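Local coordinates for probable spore coat polysaccharide biosynthesis protein E (Chromobacterium violaceum ATCC 12472, PDB 3G8R) that probably acts as an N-acylneuraminate-9-phosphate synthase of the NeuB family and binds zinc in its barrel domain, at residues K116-S119 and C120-T123; D151-V154 and S155-H159; L128-I131 and A132-K136. All coordinates share one frame; numbering follows the deposited sequence.

Contact 1. Residues K116-S119 and C120-T123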
# COMPACT_ATOMS: atom_id res chain seq x y z
N LYS A 116 15.53 -3.85 -20.50
CA LYS A 116 15.73 -3.68 -19.06
C LYS A 116 17.16 -3.30 -18.81
O LYS A 116 18.06 -3.85 -19.42
CB LYS A 116 15.39 -4.92 -18.24
CG LYS A 116 14.50 -4.60 -17.05
CD LYS A 116 15.23 -4.28 -15.74
CE LYS A 116 15.55 -5.57 -14.97
NZ LYS A 116 15.50 -5.41 -13.47
N ILE A 117 17.37 -2.33 -17.93
CA ILE A 117 18.68 -2.11 -17.38
C ILE A 117 18.79 -2.80 -16.01
O ILE A 117 18.02 -2.50 -15.10
CB ILE A 117 18.91 -0.62 -17.21
CG1 ILE A 117 18.86 0.06 -18.57
CG2 ILE A 117 20.23 -0.32 -16.45
CD1 ILE A 117 19.10 1.57 -18.50
N ALA A 118 19.74 -3.70 -15.85
CA ALA A 118 19.97 -4.28 -14.53
C ALA A 118 20.54 -3.26 -13.55
O ALA A 118 21.15 -2.26 -13.93
CB ALA A 118 20.91 -5.46 -14.65
N SER A 119 20.37 -3.53 -12.26
CA SER A 119 20.82 -2.60 -11.24
C SER A 119 22.31 -2.43 -11.26
O SER A 119 22.82 -1.40 -10.83
CB SER A 119 20.39 -3.09 -9.85
OG SER A 119 19.44 -4.13 -9.97
N CYS A 120 23.02 -3.47 -11.71
CA CYS A 120 24.49 -3.47 -11.74
C CYS A 120 25.01 -2.57 -12.84
O CYS A 120 26.04 -1.89 -12.68
CB CYS A 120 25.03 -4.89 -11.91
SG CYS A 120 24.39 -5.75 -13.37
N SER A 121 24.27 -2.55 -13.95
CA SER A 121 24.61 -1.70 -15.07
C SER A 121 23.93 -0.36 -14.93
O SER A 121 24.02 0.46 -15.85
CB SER A 121 24.13 -2.32 -16.37
OG SER A 121 24.06 -3.73 -16.28
N PHE A 122 23.23 -0.13 -13.83
CA PHE A 122 22.48 1.12 -13.74
C PHE A 122 23.39 2.30 -14.03
O PHE A 122 23.00 3.18 -14.76
CB PHE A 122 21.72 1.30 -12.42
CG PHE A 122 20.73 2.46 -12.45
CD1 PHE A 122 20.94 3.61 -11.67
CD2 PHE A 122 19.59 2.42 -13.26
CE1 PHE A 122 20.03 4.71 -11.70
CE2 PHE A 122 18.68 3.50 -13.30
CZ PHE A 122 18.92 4.65 -12.51
N THR A 123 24.61 2.32 -13.50
CA THR A 123 25.52 3.44 -13.75
C THR A 123 26.66 3.12 -14.73
O THR A 123 27.64 3.85 -14.83
CB THR A 123 26.09 4.00 -12.44
OG1 THR A 123 26.55 2.92 -11.61
CG2 THR A 123 25.04 4.75 -11.71
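Ala118 O draws the amide of Ser121 back across the turn: Ser121 N donates to it over 3.1 Å, with an N-H...O angle of only 123°, so the bond is weak. One residue on, Phe122 N points at Ser119 O, 3.3 Å away; this bond is straighter at 152° but long, and weak too. Two such i to i+3 links, with Ser119 and Cys120 near helical phi/psi and Ser121 in the last corner position, make two overlapping turns of type I character as the chain leaves strand 114-117.

Two apolar contacts accompany the turn. With Ile117 CG1 beside the backbone N (chi1 -62°), CG2 is left anti to that nitrogen and reaches to 3.8 Å from Phe122 CA and, at an oblique slant, 4.3 Å from Phe122 CD2. The second is between the methyl of Ala118 and the sulfur of Cys120, CB to SG 3.7 Å. The Phe122 ring continues outward to Ile150 of helix 147-158, while Cys120 O accepts a bond from Arg279 NE of the second subunit.

Ser119 has its side chain about 7 Å from the bound zinc ion and about 6 Å from the side chain of the zinc ligand His202. Since both internal backbone bonds are weak, the shape of this turn beside the metal site is probably set jointly by them, by the apolar contacts and by the bond to the second subunit.

Contact 2. Residues D151-V154 and S155-H159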
# COMPACT_ATOMS: atom_id res chain seq x y z
N ASP A 151 18.53 10.18 -10.21
CA ASP A 151 18.32 11.52 -10.75
C ASP A 151 19.05 11.74 -12.06
O ASP A 151 18.42 12.18 -13.02
CB ASP A 151 18.79 12.55 -9.76
CG ASP A 151 17.74 12.90 -8.75
OD1 ASP A 151 16.69 12.23 -8.67
OD2 ASP A 151 17.97 13.90 -8.02
N LYS A 152 20.36 11.47 -12.13
CA LYS A 152 21.07 11.75 -13.36
C LYS A 152 20.43 10.94 -14.47
O LYS A 152 20.06 11.49 -15.53
CB LYS A 152 22.55 11.41 -13.29
CG LYS A 152 23.40 12.53 -12.74
CD LYS A 152 24.80 12.07 -12.33
CE LYS A 152 25.32 12.93 -11.15
NZ LYS A 152 26.02 12.10 -10.12
N VAL A 153 20.27 9.65 -14.19
CA VAL A 153 19.76 8.72 -15.15
C VAL A 153 18.33 9.05 -15.59
O VAL A 153 18.02 9.01 -16.78
CB VAL A 153 19.82 7.28 -14.63
CG1 VAL A 153 19.04 6.38 -15.54
CG2 VAL A 153 21.24 6.82 -14.58
N VAL A 154 17.46 9.38 -14.64
CA VAL A 154 16.10 9.74 -14.98
C VAL A 154 16.13 10.97 -15.87
O VAL A 154 15.75 10.90 -17.03
CB VAL A 154 15.22 10.03 -13.75
CG1 VAL A 154 14.04 10.85 -14.13
CG2 VAL A 154 14.72 8.77 -13.17
N SER A 155 16.61 12.07 -15.33
CA SER A 155 16.72 13.32 -16.04
C SER A 155 17.26 13.11 -17.46
O SER A 155 16.66 13.55 -18.44
CB SER A 155 17.61 14.27 -15.24
OG SER A 155 18.13 15.32 -16.03
N PHE A 156 18.36 12.38 -17.58
CA PHE A 156 19.03 12.25 -18.84
C PHE A 156 18.20 11.48 -19.86
O PHE A 156 18.13 11.88 -21.00
CB PHE A 156 20.39 11.62 -18.63
CG PHE A 156 20.85 10.70 -19.74
CD1 PHE A 156 20.55 9.35 -19.71
CD2 PHE A 156 21.63 11.19 -20.78
CE1 PHE A 156 20.98 8.50 -20.71
CE2 PHE A 156 22.07 10.35 -21.78
CZ PHE A 156 21.75 8.99 -21.74
N MSE A 157 17.58 10.39 -19.43
CA MSE A 157 16.63 9.66 -20.26
C MSE A 157 15.37 10.46 -20.60
O MSE A 157 14.88 10.40 -21.72
CB MSE A 157 16.25 8.34 -19.57
CG MSE A 157 17.41 7.32 -19.52
SE MSE A 157 17.76 6.52 -21.10
CE MSE A 157 19.32 5.73 -20.78
N LEU A 158 14.84 11.22 -19.64
CA LEU A 158 13.57 11.92 -19.86
C LEU A 158 13.75 13.07 -20.83
O LEU A 158 12.85 13.42 -21.61
CB LEU A 158 13.01 12.46 -18.55
CG LEU A 158 12.17 11.55 -17.66
CD1 LEU A 158 11.57 12.36 -16.49
CD2 LEU A 158 11.08 10.78 -18.38
N HIS A 159 14.91 13.70 -20.72
CA HIS A 159 15.32 14.68 -21.67
C HIS A 159 15.86 13.86 -22.81
O HIS A 159 16.74 13.02 -22.60
CB HIS A 159 16.42 15.52 -21.08
CG HIS A 159 16.83 16.66 -21.96
ND1 HIS A 159 18.01 16.67 -22.66
CD2 HIS A 159 16.18 17.80 -22.28
CE1 HIS A 159 18.10 17.79 -23.35
NE2 HIS A 159 17.00 18.50 -23.13
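Val154 and Leu158 owe their meeting to their first torsions: Val154 holds CG1 anti to its backbone N (chi1 160°), and Leu158 swings CG away from its own carbonyl carbon (chi1 -85°). The two side chains consequently lie side by side and point the same way, Val154 CG1 touching Leu158 CD1 at 3.7 Å. Val153 and Met157, a selenomethionine here, form a looser version of the same i to i+4 pair, with Val153 CG1 at 4.4 Å from Met157 CG.

Beneath them the backbone supplies four successive i to i+4 hydrogen bonds. The straightest runs from Met157 N to Val153 O, 3.0 Å with an N-H...O angle of 168°. Leu158 N reaches Val154 O at 2.8 Å. Ser155 N to Asp151 O and Phe156 N to Lys152 O complete the series. The ring of Phe156 turns one edge to Val153 O, CD1 being 3.9 Å from that oxygen and the oxygen near the ring plane.

Different partners receive the different flanks. Val154 packs on Ile166 and Met157 on Leu164, both of strand 164-168, whereas Val153 and Phe156 face helix 125-132; the carboxylate of Asp151 bonds through OD1 to Tyr192 OH. Apolar side chains of an alpha-helix laid on the following strand and the preceding helix in this way belong to the beta-alpha-beta unit 138-141, 147-158, 164-168 of a TIM barrel.

Contact 3. Residues L128-I131 and A132-K136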
# COMPACT_ATOMS: atom_id res chain seq x y z
N LEU A 128 24.82 2.90 -21.03
CA LEU A 128 23.65 3.78 -21.10
C LEU A 128 23.68 4.61 -22.37
O LEU A 128 22.66 4.75 -23.05
CB LEU A 128 23.52 4.68 -19.87
CG LEU A 128 23.23 3.99 -18.54
CD1 LEU A 128 22.63 4.98 -17.56
CD2 LEU A 128 22.29 2.79 -18.69
N GLU A 129 24.84 5.17 -22.69
CA GLU A 129 24.99 5.90 -23.94
C GLU A 129 24.51 5.02 -25.09
O GLU A 129 23.70 5.46 -25.88
CB GLU A 129 26.43 6.36 -24.16
CG GLU A 129 26.84 7.60 -23.34
CD GLU A 129 28.37 7.78 -23.20
OE1 GLU A 129 29.09 6.78 -22.94
OE2 GLU A 129 28.85 8.94 -23.32
N ARG A 130 24.97 3.76 -25.14
CA ARG A 130 24.55 2.86 -26.22
C ARG A 130 23.07 2.64 -26.26
O ARG A 130 22.51 2.49 -27.35
CB ARG A 130 25.25 1.50 -26.22
CG ARG A 130 25.91 1.21 -27.59
CD ARG A 130 25.11 0.44 -28.67
NE ARG A 130 23.84 1.06 -29.09
CZ ARG A 130 23.02 0.55 -30.01
NH1 ARG A 130 23.31 -0.58 -30.65
NH2 ARG A 130 21.87 1.17 -30.28
N ILE A 131 22.43 2.61 -25.08
CA ILE A 131 20.99 2.36 -24.97
C ILE A 131 20.21 3.59 -25.40
O ILE A 131 19.19 3.50 -26.08
CB ILE A 131 20.61 1.95 -23.54
CG1 ILE A 131 21.17 0.55 -23.23
CG2 ILE A 131 19.12 2.00 -23.37
CD1 ILE A 131 21.04 0.09 -21.76
N ALA A 132 20.70 4.74 -24.98
CA ALA A 132 20.06 6.02 -25.29
C ALA A 132 19.94 6.22 -26.79
O ALA A 132 18.96 6.72 -27.26
CB ALA A 132 20.84 7.16 -24.69
N ARG A 133 20.96 5.82 -27.54
CA ARG A 133 20.88 5.97 -28.97
C ARG A 133 19.99 4.89 -29.60
O ARG A 133 20.02 4.69 -30.80
CB ARG A 133 22.27 6.09 -29.61
CG ARG A 133 23.07 4.83 -29.85
CD ARG A 133 24.29 5.14 -30.77
NE ARG A 133 25.41 5.73 -30.02
CZ ARG A 133 26.53 5.08 -29.69
NH1 ARG A 133 26.70 3.80 -30.06
NH2 ARG A 133 27.48 5.70 -29.00
N SER A 134 19.18 4.23 -28.79
CA SER A 134 18.24 3.23 -29.28
C SER A 134 16.88 3.90 -29.31
O SER A 134 16.79 5.05 -28.92
CB SER A 134 18.22 2.03 -28.34
OG SER A 134 17.80 0.87 -29.02
N ASP A 135 15.83 3.22 -29.76
CA ASP A 135 14.52 3.89 -29.79
C ASP A 135 13.36 3.06 -29.16
O ASP A 135 12.17 3.18 -29.51
CB ASP A 135 14.20 4.45 -31.20
CG ASP A 135 14.93 5.82 -31.48
OD1 ASP A 135 14.88 6.74 -30.62
OD2 ASP A 135 15.52 5.98 -32.58
N LYS A 136 13.74 2.25 -28.19
CA LYS A 136 12.80 1.42 -27.45
C LYS A 136 12.63 1.93 -26.02
O LYS A 136 13.52 2.56 -25.45
CB LYS A 136 13.29 -0.02 -27.44
CG LYS A 136 13.52 -0.51 -28.83
CD LYS A 136 14.86 -1.20 -28.96
CE LYS A 136 14.68 -2.68 -29.21
NZ LYS A 136 13.75 -2.92 -30.35
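Arg130 bends over the end of its helix to meet Arg133. From CB the chain passes to CG, which approaches Arg133 NH1 to 3.7 Å; CD follows at 4.0 Å from the same nitrogen. Further out NE lies 3.9 Å from Arg133 CG, and NH2 is equally far from that methylene. Bends at chi2 (-92°) and chi3 (59°) bring the guanidinium back alongside the turn, where it also comes obliquely to Ser134 CB. At the tip NH1 makes a salt bridge to Asp105 OD1, while Arg130 NH2 and Glu108 OE1 form only a long, weak ion pair.

The two arginine side chains cross at about a right angle, yet their guanidinium planes are only 16° apart, and Arg130 CA lies over one face of the Arg133 guanidinium. Arg130 NE and Arg133 NH1, of like charge, are 4.1 Å apart; the carboxylate partners of Arg130 would be expected to ease this approach.

The backbone records where the helix stops. Ala132 N bonds Leu128 O at 2.8 Å, and Arg133 N still reaches Glu129 O, though the separation has grown to 3.2 Å. Arg133 then leaves helical phi/psi. Beyond it the hydroxyl of Ser134 is held by Glu108 OE1, while Lys162 NZ bonds the carbonyl oxygens of both Ala132 and Ser134.

On the inner side Leu128 and Ile131 pack against strand 114-117. A helix C-terminus whose apolar face lies on the strand before it, and whose chain then turns into strand 138-141, is the alpha-to-beta connection of a TIM barrel.

In the fold
All three contacts lie in the NeuB-family barrel part of the chain, itself a fragment of a longer protein. From the N terminus, contact 1 comes where strand 114-117 gives way to its loop, contact 3 at the end of helix 125-132 and contact 2 along helix 147-158. Each is local, closing a turn or lying within a helix, so they follow in series and none nests in or crosses another. Their centres are 12 to 14 Å apart. Ile117 CD1 meets Leu128 CD2 at 3.4 Å, Phe122 CZ meets Val153 CG1 at 3.5 Å, and Phe156 CZ meets Ala132 CB at 3.6 Å. Strand 114-117, the loop after it and helices 125-132 and 147-158 are thereby tied together.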